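Local structure of CRISPR system Cmr subunit Cmr6 (4W8V) at residues 37-40 / 41-45. The protein binds RNA as a capping subunit of the type III-B Cmr ribonucleoprotein complex, a CRISPR defence system against mobile genetic elements. Numbering follows the deposited sequence.
Sequences TSIR and LLRNY
Leu41 N donates to Thr37 O over 2.9 Å with an N-H...O angle of 168°, a nearly straight i to i+4 helical bond. Leu42 N follows at 3.0 Å from Ser38 O. The following bonds are less regular: Arg43 N bonds Ile39 O at 3.0 Å, and Asn44 N adds a weak bond to the same oxygen at 3.2 Å. This last bond spans five residues instead of four, evidence of the wider, pi-type turn at 41-43; the same N-H has a second, i+4 partner in Arg40 O, also weakly bonded.

Arg40 has its side chain bent at chi3 (75°), and the bend helps bring the guanidinium to where Leu41 CD2 lies over one face, 3.9 Å above the plane and offset toward the rim. Its polar ends bond elsewhere: NE forms a salt bridge with Glu32 and NH1 a hydrogen bond with Gly46 O, so the group ties the residues before the helix to those after it. Alongside, Thr37 CG2 packs against Leu41 CD1 at 3.6 Å. This methyl lies anti to the backbone N (chi1 of OG1 -63°), while OG1 bonds Ser33 O one turn back. Ile39 CG2 likewise lies beside Asn44 ND2, 3.4 Å apart.

The nine residues span the middle and C-terminal part of helix 34-43 and the turn after it, at the surface of this RAMP-superfamily part of Cmr6. The helix follows strand 25-28 and precedes helix 52-68; Asn44, buried, touches Ala151 in the loop beyond strand 143-149.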
ATOM      1  N   THR A  37       7.251   0.359  21.437  1.00 50.24           N
ATOM      2  CA  THR A  37       7.525  -0.839  22.220  1.00 56.48           C
ATOM      3  C   THR A  37       6.451  -1.029  23.310  1.00 65.26           C
ATOM      4  O   THR A  37       5.990  -2.144  23.581  1.00 57.88           O
ATOM      5  CB  THR A  37       8.900  -0.756  22.878  1.00 60.00           C
ATOM      6  OG1 THR A  37       9.917  -0.687  21.866  1.00 57.96           O
ATOM      7  CG2 THR A  37       9.146  -1.967  23.752  1.00 61.70           C
ATOM      8  N   SER A  38       6.030   0.069  23.912  1.00 56.30           N
ATOM      9  CA  SER A  38       5.007  -0.012  24.972  1.00 58.36           C
ATOM     10  C   SER A  38       3.692  -0.616  24.463  1.00 62.47           C
ATOM     11  O   SER A  38       3.223  -1.630  24.968  1.00 62.96           O
ATOM     12  CB  SER A  38       4.753   1.369  25.569  1.00 56.22           C
ATOM     13  OG  SER A  38       5.881   1.787  26.305  1.00 60.39           O
ATOM     14  N   ILE A  39       3.092   0.013  23.466  1.00 55.85           N
ATOM     15  CA  ILE A  39       1.900  -0.532  22.830  1.00 64.75           C
ATOM     16  C   ILE A  39       2.090  -1.980  22.371  1.00 68.47           C
ATOM     17  O   ILE A  39       1.250  -2.828  22.640  1.00 56.71           O
ATOM     18  CB  ILE A  39       1.486   0.327  21.611  1.00 66.10           C
ATOM     19  CG1 ILE A  39       1.211   1.770  22.065  1.00 58.76           C
ATOM     20  CG2 ILE A  39       0.264  -0.284  20.914  1.00 66.84           C
ATOM     21  CD1 ILE A  39      -0.203   1.984  22.586  1.00 58.39           C
ATOM     22  N   ARG A  40       3.204  -2.274  21.700  1.00 60.69           N
ATOM     23  CA  ARG A  40       3.351  -3.597  21.090  1.00 68.63           C
ATOM     24  C   ARG A  40       3.472  -4.706  22.142  1.00 61.26           C
ATOM     25  O   ARG A  40       2.822  -5.741  22.041  1.00 66.53           O
ATOM     26  CB  ARG A  40       4.565  -3.633  20.139  1.00 62.11           C
ATOM     27  CG  ARG A  40       4.737  -4.951  19.390  1.00 52.85           C
ATOM     28  CD  ARG A  40       5.813  -4.881  18.278  1.00 53.17           C
ATOM     29  NE  ARG A  40       7.171  -4.891  18.801  1.00 49.75           N
ATOM     30  CZ  ARG A  40       7.802  -5.989  19.194  1.00 59.54           C
ATOM     31  NH1 ARG A  40       7.209  -7.169  19.106  1.00 59.01           N
ATOM     32  NH2 ARG A  40       9.034  -5.904  19.664  1.00 73.78           N
ATOM     33  N   LEU A  41       4.310  -4.496  23.146  1.00 62.72           N
ATOM     34  CA  LEU A  41       4.517  -5.523  24.158  1.00 63.09           C
ATOM     35  C   LEU A  41       3.298  -5.658  25.086  1.00 64.27           C
ATOM     36  O   LEU A  41       2.818  -6.762  25.337  1.00 70.39           O
ATOM     37  CB  LEU A  41       5.774  -5.233  24.982  1.00 57.97           C
ATOM     38  CG  LEU A  41       7.132  -5.193  24.258  1.00 61.08           C
ATOM     39  CD1 LEU A  41       8.275  -5.171  25.264  1.00 63.95           C
ATOM     40  CD2 LEU A  41       7.310  -6.355  23.279  1.00 64.64           C
ATOM     41  N   LEU A  42       2.782  -4.527  25.547  1.00 59.75           N
ATOM     42  CA  LEU A  42       1.832  -4.505  26.666  1.00 58.58           C
ATOM     43  C   LEU A  42       0.372  -4.590  26.237  1.00 63.28           C
ATOM     44  O   LEU A  42      -0.476  -5.076  26.983  1.00 70.75           O
ATOM     45  CB  LEU A  42       2.045  -3.238  27.497  1.00 61.10           C
ATOM     46  CG  LEU A  42       3.451  -2.946  28.024  1.00 62.37           C
ATOM     47  CD1 LEU A  42       3.596  -1.463  28.326  1.00 58.38           C
ATOM     48  CD2 LEU A  42       3.767  -3.772  29.261  1.00 66.65           C
ATOM     49  N   ARG A  43       0.081  -4.111  25.035  1.00 64.06           N
ATOM     50  CA  ARG A  43      -1.272  -4.134  24.505  1.00 67.26           C
ATOM     51  C   ARG A  43      -1.517  -5.258  23.501  1.00 72.63           C
ATOM     52  O   ARG A  43      -2.560  -5.925  23.539  1.00 64.16           O
ATOM     53  CB  ARG A  43      -1.578  -2.797  23.842  1.00 67.80           C
ATOM     54  CG  ARG A  43      -1.454  -1.622  24.782  1.00 69.65           C
ATOM     55  CD  ARG A  43      -2.648  -1.579  25.737  1.00 70.41           C
ATOM     56  NE  ARG A  43      -3.876  -1.290  25.005  1.00 73.39           N
ATOM     57  CZ  ARG A  43      -5.007  -1.972  25.133  1.00 72.97           C
ATOM     58  NH1 ARG A  43      -5.072  -2.991  25.974  1.00 70.76           N
ATOM     59  NH2 ARG A  43      -6.069  -1.631  24.419  1.00 69.23           N
ATOM     60  N   ASN A  44      -0.564  -5.464  22.593  1.00 61.43           N
ATOM     61  CA  ASN A  44      -0.845  -6.267  21.408  1.00 57.26           C
ATOM     62  C   ASN A  44      -0.159  -7.636  21.302  1.00 60.20           C
ATOM     63  O   ASN A  44      -0.103  -8.204  20.224  1.00 69.95           O
ATOM     64  CB  ASN A  44      -0.495  -5.452  20.170  1.00 65.07           C
ATOM     65  CG  ASN A  44      -1.311  -4.189  20.058  1.00 59.33           C
ATOM     66  OD1 ASN A  44      -2.452  -4.128  20.521  1.00 62.98           O
ATOM     67  ND2 ASN A  44      -0.729  -3.163  19.426  1.00 63.27           N
ATOM     68  N   TYR A  45       0.340  -8.166  22.406  1.00 59.47           N
ATOM     69  CA  TYR A  45       0.967  -9.489  22.446  1.00 67.62           C
ATOM     70  C   TYR A  45       2.162  -9.608  21.500  1.00 63.64           C
ATOM     71  O   TYR A  45       2.449 -10.682  20.984  1.00 64.71           O
ATOM     72  CB  TYR A  45      -0.049 -10.603  22.131  1.00 68.06           C
ATOM     73  CG  TYR A  45      -1.364 -10.502  22.882  1.00 61.00           C
ATOM     74  CD1 TYR A  45      -1.566 -11.189  24.073  1.00 66.31           C
ATOM     75  CD2 TYR A  45      -2.406  -9.733  22.385  1.00 66.71           C
ATOM     76  CE1 TYR A  45      -2.778 -11.104  24.755  1.00 73.36           C
ATOM     77  CE2 TYR A  45      -3.616  -9.633  23.059  1.00 70.62           C
ATOM     78  CZ  TYR A  45      -3.798 -10.321  24.240  1.00 76.35           C
ATOM     79  OH  TYR A  45      -5.001 -10.209  24.899  1.00 83.57           O
TER